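Local atomic coordinates of urocanate hydratase (Paenibacillus sp. Soil724D2, PDB entry 7NED), a protein that probably adds water to urocanate or thiourocanate with NAD+ as a tightly held cofactor, a step in bacterial ergothioneine breakdown. Residues Leu202-Ile216 against Val226-Glu240. Numbering follows the deposited sequence.
Sequences LQRKTRSLDEALLWI and VSVGLTGNASDIYPE. With NAD (nicotinamide-adenine-dinucleotide), chain C.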
loop_
_atom_site.group_PDB
_atom_site.type_symbol
_atom_site.label_atom_id
_atom_site.label_comp_id
_atom_site.label_asym_id
_atom_site.label_seq_id
_atom_site.Cartn_x
_atom_site.Cartn_y
_atom_site.Cartn_z
ATOM N N LEU A 202 2.224 38.143 -0.964
ATOM C CA LEU A 202 2.043 38.820 -2.227
ATOM C C LEU A 202 2.278 40.320 -2.034
ATOM O O LEU A 202 1.810 40.905 -1.056
ATOM C CB LEU A 202 0.641 38.549 -2.741
ATOM C CG LEU A 202 0.372 39.118 -4.122
ATOM C CD1 LEU A 202 1.360 38.527 -5.086
ATOM C CD2 LEU A 202 -1.079 38.795 -4.547
ATOM N N GLN A 203 2.978 40.943 -2.978
ATOM C CA GLN A 203 3.301 42.366 -2.805
ATOM C C GLN A 203 2.255 43.282 -3.417
ATOM O O GLN A 203 1.896 44.302 -2.810
ATOM C CB GLN A 203 4.659 42.675 -3.426
ATOM C CG GLN A 203 5.822 42.277 -2.523
ATOM C CD GLN A 203 7.169 42.388 -3.219
ATOM O OE1 GLN A 203 7.242 42.811 -4.376
ATOM N NE2 GLN A 203 8.248 42.008 -2.512
ATOM N N ARG A 204 1.795 42.961 -4.627
ATOM C CA ARG A 204 0.895 43.816 -5.386
ATOM C C ARG A 204 -0.205 42.980 -6.022
ATOM O O ARG A 204 -0.012 41.796 -6.293
ATOM C CB ARG A 204 1.612 44.569 -6.516
ATOM C CG ARG A 204 2.687 45.491 -6.041
ATOM C CD ARG A 204 3.346 46.209 -7.206
ATOM N NE ARG A 204 4.519 46.938 -6.756
ATOM C CZ ARG A 204 5.423 47.492 -7.561
ATOM N NH1 ARG A 204 5.285 47.452 -8.888
ATOM N NH2 ARG A 204 6.467 48.084 -7.030
ATOM N N LYS A 205 -1.358 43.611 -6.289
ATOM C CA LYS A 205 -2.453 42.951 -6.998
ATOM C C LYS A 205 -3.035 43.910 -8.026
ATOM O O LYS A 205 -2.918 45.129 -7.910
ATOM C CB LYS A 205 -3.560 42.482 -6.044
ATOM C CG LYS A 205 -4.451 43.639 -5.568
ATOM C CD LYS A 205 -5.627 43.166 -4.693
ATOM C CE LYS A 205 -6.812 44.135 -4.759
ATOM N NZ LYS A 205 -8.032 43.628 -4.051
ATOM N N THR A 206 -3.660 43.347 -9.048
ATOM C CA THR A 206 -4.313 44.161 -10.052
ATOM C C THR A 206 -5.312 43.282 -10.780
ATOM O O THR A 206 -5.220 42.046 -10.743
ATOM C CB THR A 206 -3.297 44.744 -11.025
ATOM O OG1 THR A 206 -3.974 45.531 -12.007
ATOM C CG2 THR A 206 -2.528 43.589 -11.734
ATOM N N ARG A 207 -6.277 43.925 -11.444
ATOM C CA ARG A 207 -7.158 43.209 -12.363
ATOM C C ARG A 207 -6.793 43.466 -13.814
ATOM O O ARG A 207 -7.405 42.888 -14.718
ATOM C CB ARG A 207 -8.623 43.569 -12.108
ATOM C CG ARG A 207 -9.127 43.047 -10.772
ATOM C CD ARG A 207 -10.550 43.452 -10.521
ATOM N NE ARG A 207 -10.965 43.241 -9.135
ATOM C CZ ARG A 207 -11.825 42.301 -8.754
ATOM N NH1 ARG A 207 -12.358 41.484 -9.657
ATOM N NH2 ARG A 207 -12.151 42.182 -7.474
ATOM N N SER A 208 -5.761 44.260 -14.055
ATOM C CA SER A 208 -5.364 44.632 -15.402
ATOM C C SER A 208 -4.063 43.937 -15.782
ATOM O O SER A 208 -3.043 44.127 -15.113
ATOM C CB SER A 208 -5.203 46.150 -15.481
ATOM O OG SER A 208 -4.464 46.454 -16.617
ATOM N N LEU A 209 -4.085 43.179 -16.879
ATOM C CA LEU A 209 -2.863 42.551 -17.361
ATOM C C LEU A 209 -1.836 43.589 -17.811
ATOM O O LEU A 209 -0.635 43.413 -17.597
ATOM C CB LEU A 209 -3.177 41.589 -18.506
ATOM C CG LEU A 209 -1.981 41.032 -19.259
ATOM C CD1 LEU A 209 -1.081 40.200 -18.337
ATOM C CD2 LEU A 209 -2.403 40.210 -20.486
ATOM N N ASP A 210 -2.278 44.655 -18.481
ATOM C CA ASP A 210 -1.341 45.703 -18.871
ATOM C C ASP A 210 -0.621 46.270 -17.660
ATOM O O ASP A 210 0.597 46.476 -17.691
ATOM C CB ASP A 210 -2.065 46.816 -19.634
ATOM C CG ASP A 210 -2.513 46.378 -21.018
ATOM O OD1 ASP A 210 -2.104 45.287 -21.479
ATOM O OD2 ASP A 210 -3.250 47.155 -21.660
ATOM N N GLU A 211 -1.365 46.569 -16.594
ATOM C CA GLU A 211 -0.738 47.096 -15.387
ATOM C C GLU A 211 0.233 46.082 -14.792
ATOM O O GLU A 211 1.340 46.443 -14.355
ATOM C CB GLU A 211 -1.797 47.486 -14.371
ATOM C CG GLU A 211 -1.213 48.020 -13.094
ATOM C CD GLU A 211 -2.227 48.683 -12.211
ATOM O OE1 GLU A 211 -3.125 47.983 -11.698
ATOM O OE2 GLU A 211 -2.061 49.884 -11.930
ATOM N N ALA A 212 -0.159 44.809 -14.776
ATOM C CA ALA A 212 0.729 43.783 -14.246
ATOM C C ALA A 212 2.024 43.731 -15.026
ATOM O O ALA A 212 3.106 43.643 -14.433
ATOM C CB ALA A 212 0.043 42.409 -14.266
ATOM N N LEU A 213 1.936 43.746 -16.364
ATOM C CA LEU A 213 3.145 43.656 -17.181
ATOM C C LEU A 213 4.001 44.907 -17.042
ATOM O O LEU A 213 5.234 44.824 -17.081
ATOM C CB LEU A 213 2.797 43.431 -18.652
ATOM C CG LEU A 213 2.122 42.105 -19.012
ATOM C CD1 LEU A 213 1.502 42.175 -20.400
ATOM C CD2 LEU A 213 3.122 40.948 -18.930
ATOM N N LEU A 214 3.370 46.077 -16.877
ATOM C CA LEU A 214 4.142 47.289 -16.630
ATOM C C LEU A 214 4.968 47.153 -15.355
ATOM O O LEU A 214 6.165 47.464 -15.341
ATOM C CB LEU A 214 3.210 48.502 -16.539
ATOM C CG LEU A 214 3.857 49.777 -16.017
ATOM C CD1 LEU A 214 4.843 50.277 -17.070
ATOM C CD2 LEU A 214 2.815 50.850 -15.702
ATOM N N TRP A 215 4.334 46.699 -14.265
ATOM C CA TRP A 215 5.060 46.423 -13.022
ATOM C C TRP A 215 6.180 45.394 -13.218
ATOM O O TRP A 215 7.297 45.560 -12.702
ATOM C CB TRP A 215 4.067 45.944 -11.966
ATOM C CG TRP A 215 3.170 47.008 -11.456
ATOM C CD1 TRP A 215 3.295 48.354 -11.649
ATOM C CD2 TRP A 215 1.960 46.816 -10.706
ATOM N NE1 TRP A 215 2.255 49.018 -11.025
ATOM C CE2 TRP A 215 1.418 48.095 -10.449
ATOM C CE3 TRP A 215 1.277 45.682 -10.239
ATOM C CZ2 TRP A 215 0.235 48.276 -9.732
ATOM C CZ3 TRP A 215 0.102 45.856 -9.516
ATOM C CH2 TRP A 215 -0.413 47.149 -9.270
ATOM N N ILE A 216 5.897 44.306 -13.926
ATOM C CA ILE A 216 6.934 43.306 -14.158
ATOM C C ILE A 216 8.073 43.925 -14.951
ATOM O O ILE A 216 9.251 43.696 -14.670
ATOM C CB ILE A 216 6.366 42.085 -14.902
ATOM C CG1 ILE A 216 5.324 41.327 -14.046
ATOM C CG2 ILE A 216 7.540 41.219 -15.365
ATOM C CD1 ILE A 216 5.850 40.682 -12.753
ATOM N N VAL A 226 9.672 41.607 -7.594
ATOM C CA VAL A 226 8.304 42.046 -7.355
ATOM C C VAL A 226 7.417 40.826 -7.497
ATOM O O VAL A 226 7.719 39.924 -8.271
ATOM C CB VAL A 226 7.879 43.152 -8.350
ATOM C CG1 VAL A 226 7.617 42.515 -9.721
ATOM C CG2 VAL A 226 6.682 43.963 -7.813
ATOM N N SER A 227 6.318 40.806 -6.752
ATOM C CA SER A 227 5.268 39.808 -6.944
ATOM C C SER A 227 3.959 40.508 -7.267
ATOM O O SER A 227 3.549 41.451 -6.578
ATOM C CB SER A 227 5.091 38.876 -5.744
ATOM O OG SER A 227 4.857 39.551 -4.524
ATOM N N VAL A 228 3.312 40.046 -8.326
ATOM C CA VAL A 228 2.060 40.631 -8.768
ATOM C C VAL A 228 1.027 39.525 -8.872
ATOM O O VAL A 228 1.248 38.524 -9.555
ATOM C CB VAL A 228 2.216 41.338 -10.118
ATOM C CG1 VAL A 228 0.889 41.953 -10.510
ATOM C CG2 VAL A 228 3.346 42.370 -10.044
ATOM N N GLY A 229 -0.114 39.711 -8.196
ATOM C CA GLY A 229 -1.242 38.833 -8.355
ATOM C C GLY A 229 -2.205 39.466 -9.338
ATOM O O GLY A 229 -2.688 40.579 -9.124
ATOM N N LEU A 230 -2.450 38.768 -10.431
ATOM C CA LEU A 230 -3.374 39.211 -11.463
ATOM C C LEU A 230 -4.646 38.390 -11.375
ATOM O O LEU A 230 -4.606 37.164 -11.541
ATOM C CB LEU A 230 -2.740 39.061 -12.840
ATOM C CG LEU A 230 -3.622 39.399 -14.034
ATOM C CD1 LEU A 230 -4.101 40.846 -13.964
ATOM C CD2 LEU A 230 -2.890 39.055 -15.334
ATOM N N THR A 231 -5.779 39.061 -11.139
ATOM C CA THR A 231 -7.056 38.365 -11.129
ATOM C C THR A 231 -7.454 37.996 -12.546
ATOM O O THR A 231 -7.673 38.878 -13.391
ATOM C CB THR A 231 -8.124 39.231 -10.489
ATOM O OG1 THR A 231 -7.754 39.470 -9.136
ATOM C CG2 THR A 231 -9.448 38.500 -10.482
ATOM N N GLY A 232 -7.568 36.702 -12.798
ATOM C CA GLY A 232 -7.877 36.218 -14.126
ATOM C C GLY A 232 -7.707 34.714 -14.182
ATOM O O GLY A 232 -7.254 34.067 -13.229
ATOM N N ASN A 233 -8.058 34.171 -15.334
ATOM C CA ASN A 233 -7.974 32.748 -15.580
ATOM C C ASN A 233 -6.709 32.454 -16.376
ATOM O O ASN A 233 -6.453 33.099 -17.397
ATOM C CB ASN A 233 -9.221 32.289 -16.327
ATOM C CG ASN A 233 -9.367 30.801 -16.340
ATOM O OD1 ASN A 233 -8.459 30.073 -16.774
ATOM N ND2 ASN A 233 -10.504 30.327 -15.853
ATOM N N ALA A 234 -5.904 31.506 -15.889
ATOM C CA ALA A 234 -4.670 31.161 -16.597
ATOM C C ALA A 234 -4.928 30.737 -18.043
ATOM O O ALA A 234 -4.075 30.965 -18.919
ATOM C CB ALA A 234 -3.905 30.043 -15.861
ATOM N N SER A 235 -6.069 30.097 -18.321
ATOM C CA SER A 235 -6.291 29.648 -19.688
ATOM C C SER A 235 -6.683 30.800 -20.605
ATOM O O SER A 235 -6.769 30.602 -21.821
ATOM C CB SER A 235 -7.363 28.536 -19.741
ATOM O OG SER A 235 -8.570 28.993 -19.150
ATOM N N ASP A 236 -6.920 31.983 -20.052
ATOM C CA ASP A 236 -7.067 33.200 -20.840
ATOM C C ASP A 236 -5.771 33.996 -20.910
ATOM O O ASP A 236 -5.418 34.504 -21.979
ATOM C CB ASP A 236 -8.164 34.100 -20.247
ATOM C CG ASP A 236 -9.522 33.415 -20.206
ATOM O OD1 ASP A 236 -10.344 33.752 -19.319
ATOM O OD2 ASP A 236 -9.771 32.568 -21.079
ATOM N N ILE A 237 -5.049 34.111 -19.788
ATOM C CA ILE A 237 -3.897 35.017 -19.746
ATOM C C ILE A 237 -2.732 34.418 -20.507
ATOM O O ILE A 237 -2.039 35.122 -21.255
ATOM C CB ILE A 237 -3.484 35.335 -18.300
ATOM C CG1 ILE A 237 -4.580 36.104 -17.535
ATOM C CG2 ILE A 237 -2.104 36.104 -18.282
ATOM C CD1 ILE A 237 -4.943 37.434 -18.145
ATOM N N TYR A 238 -2.470 33.115 -20.309
ATOM C CA TYR A 238 -1.289 32.526 -20.934
ATOM C C TYR A 238 -1.363 32.630 -22.445
ATOM O O TYR A 238 -0.374 33.072 -23.061
ATOM C CB TYR A 238 -1.077 31.077 -20.503
ATOM C CG TYR A 238 -0.517 30.859 -19.109
ATOM C CD1 TYR A 238 0.325 29.790 -18.859
ATOM C CD2 TYR A 238 -0.840 31.711 -18.048
ATOM C CE1 TYR A 238 0.821 29.557 -17.604
ATOM C CE2 TYR A 238 -0.347 31.486 -16.787
ATOM C CZ TYR A 238 0.479 30.388 -16.572
ATOM O OH TYR A 238 0.969 30.144 -15.310
ATOM N N PRO A 239 -2.475 32.293 -23.097
ATOM C CA PRO A 239 -2.525 32.449 -24.559
ATOM C C PRO A 239 -2.401 33.890 -24.986
ATOM O O PRO A 239 -1.855 34.159 -26.065
ATOM C CB PRO A 239 -3.901 31.883 -24.937
ATOM C CG PRO A 239 -4.275 30.981 -23.791
ATOM C CD PRO A 239 -3.686 31.626 -22.570
ATOM N N GLU A 240 -2.900 34.820 -24.167
ATOM C CA GLU A 240 -2.771 36.239 -24.490
ATOM C C GLU A 240 -1.308 36.683 -24.478
ATOM O O GLU A 240 -0.885 37.472 -25.329
ATOM C CB GLU A 240 -3.618 37.062 -23.524
ATOM C CG GLU A 240 -3.420 38.556 -23.629
ATOM C CD GLU A 240 -4.010 39.139 -24.899
ATOM O OE1 GLU A 240 -3.912 40.371 -25.069
ATOM O OE2 GLU A 240 -4.575 38.375 -25.719
HETATM P PA NAD C . -5.841 24.999 -3.973
HETATM O O1A NAD C . -7.023 24.345 -4.685
HETATM O O2A NAD C . -5.851 25.544 -2.602
HETATM O O5B NAD C . -5.620 26.404 -4.895
HETATM C C5B NAD C . -5.731 26.219 -6.249
HETATM C C4B NAD C . -5.804 27.706 -6.830
HETATM O O4B NAD C . -5.959 27.737 -8.221
HETATM C C3B NAD C . -7.109 28.279 -6.187
HETATM O O3B NAD C . -6.850 29.491 -5.610
HETATM C C2B NAD C . -8.050 28.435 -7.422
HETATM O O2B NAD C . -8.826 29.576 -7.373
HETATM C C1B NAD C . -6.999 28.696 -8.497
HETATM N N9A NAD C . -7.423 28.363 -9.857
HETATM C C8A NAD C . -8.200 27.302 -10.309
HETATM N N7A NAD C . -8.387 27.313 -11.605
HETATM C C5A NAD C . -7.678 28.422 -12.049
HETATM C C6A NAD C . -7.491 28.988 -13.330
HETATM N N6A NAD C . -8.027 28.425 -14.436
HETATM N N1A NAD C . -6.730 30.109 -13.471
HETATM C C2A NAD C . -6.243 30.643 -12.323
HETATM N N3A NAD C . -6.339 30.224 -11.052
HETATM C C4A NAD C . -7.078 29.098 -10.952
HETATM O O3 NAD C . -4.708 24.017 -4.426
HETATM P PN NAD C . -3.276 24.075 -3.726
HETATM O O1N NAD C . -3.056 23.466 -2.373
HETATM O O2N NAD C . -2.649 25.404 -4.093
HETATM O O5D NAD C . -2.324 23.006 -4.685
HETATM C C5D NAD C . -2.317 23.346 -6.083
HETATM C C4D NAD C . -1.596 22.262 -6.837
HETATM O O4D NAD C . -0.358 21.950 -6.226
HETATM C C3D NAD C . -2.525 20.964 -6.584
HETATM O O3D NAD C . -2.667 20.195 -7.773
HETATM C C2D NAD C . -1.717 20.127 -5.525
HETATM O O2D NAD C . -1.784 18.767 -5.664
HETATM C C1D NAD C . -0.368 20.543 -6.194
HETATM N N1N NAD C . 0.878 20.076 -5.570
HETATM C C2N NAD C . 1.037 18.715 -5.744
HETATM C C3N NAD C . 2.177 18.067 -5.298
HETATM C C7N NAD C . 2.222 16.544 -5.487
HETATM O O7N NAD C . 3.261 15.891 -5.575
HETATM N N7N NAD C . 1.011 15.872 -5.485
HETATM C C4N NAD C . 3.158 18.863 -4.691
HETATM C C5N NAD C . 2.961 20.236 -4.553
HETATM C C6N NAD C . 1.794 20.860 -5.025
#
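V228 and L230 form the apolar centre of this contact. They pack against helix 209-216, V228 on A212, W215 and I216, L230 on L209. V228 sets its CG1 methyl at the edge of the W215 ring, 3.8 Å from CE3. The same methyl meets the CB of A212, while CG2 turns to CE3 of W215 and CD1 of I216. With CG anti to the backbone N (chi1 176°), L230 brings both methyls to the start of the helix: CD1 touches CG2 of T206 and the backbone at S208, and CD2 lies 3.7 Å from CD1 of L209. L209 also reaches the next helix, with CD2 3.7 Å from CG of E240. At the other end, R204 lays its guanidinium over V226, whose CG2 sits above the centre of the plane. CD of R204 and CG of E211 lie over opposite faces of the W215 ring, both toward its rim.

Strands 204-206 and 226-231 run parallel. G229 carries the middle of the pairing: its N donates to R204 O (2.8 Å) and its O accepts from T206 N (2.9 Å). Q203 and S227 add two backbone-to-side-chain bonds at the start. Q203 N donates to S227 OG at 2.8 Å, and S227 N donates to Q203 OE1 from above the amide plane at 3.2 Å. T206 OG1 accepts from S208 N in an ST turn and donates to E211 OE1 at 2.6 Å. S208 OG caps the helix through E211 N.

This is a right-handed beta-alpha-beta crossover at one edge of the parallel Rossmann-like sheet, with 204-206 outermost in this chain. Strand 226-231 leads into N233, the N-cap of helix 234-240. N233 OD1 accepts from S235 N, S235 OG and NAD N6A, which fixes the amide's rotation. A234 N donates to NAD N1A. The packing and strand bonds are consistent with holding this adenine-reading loop in place.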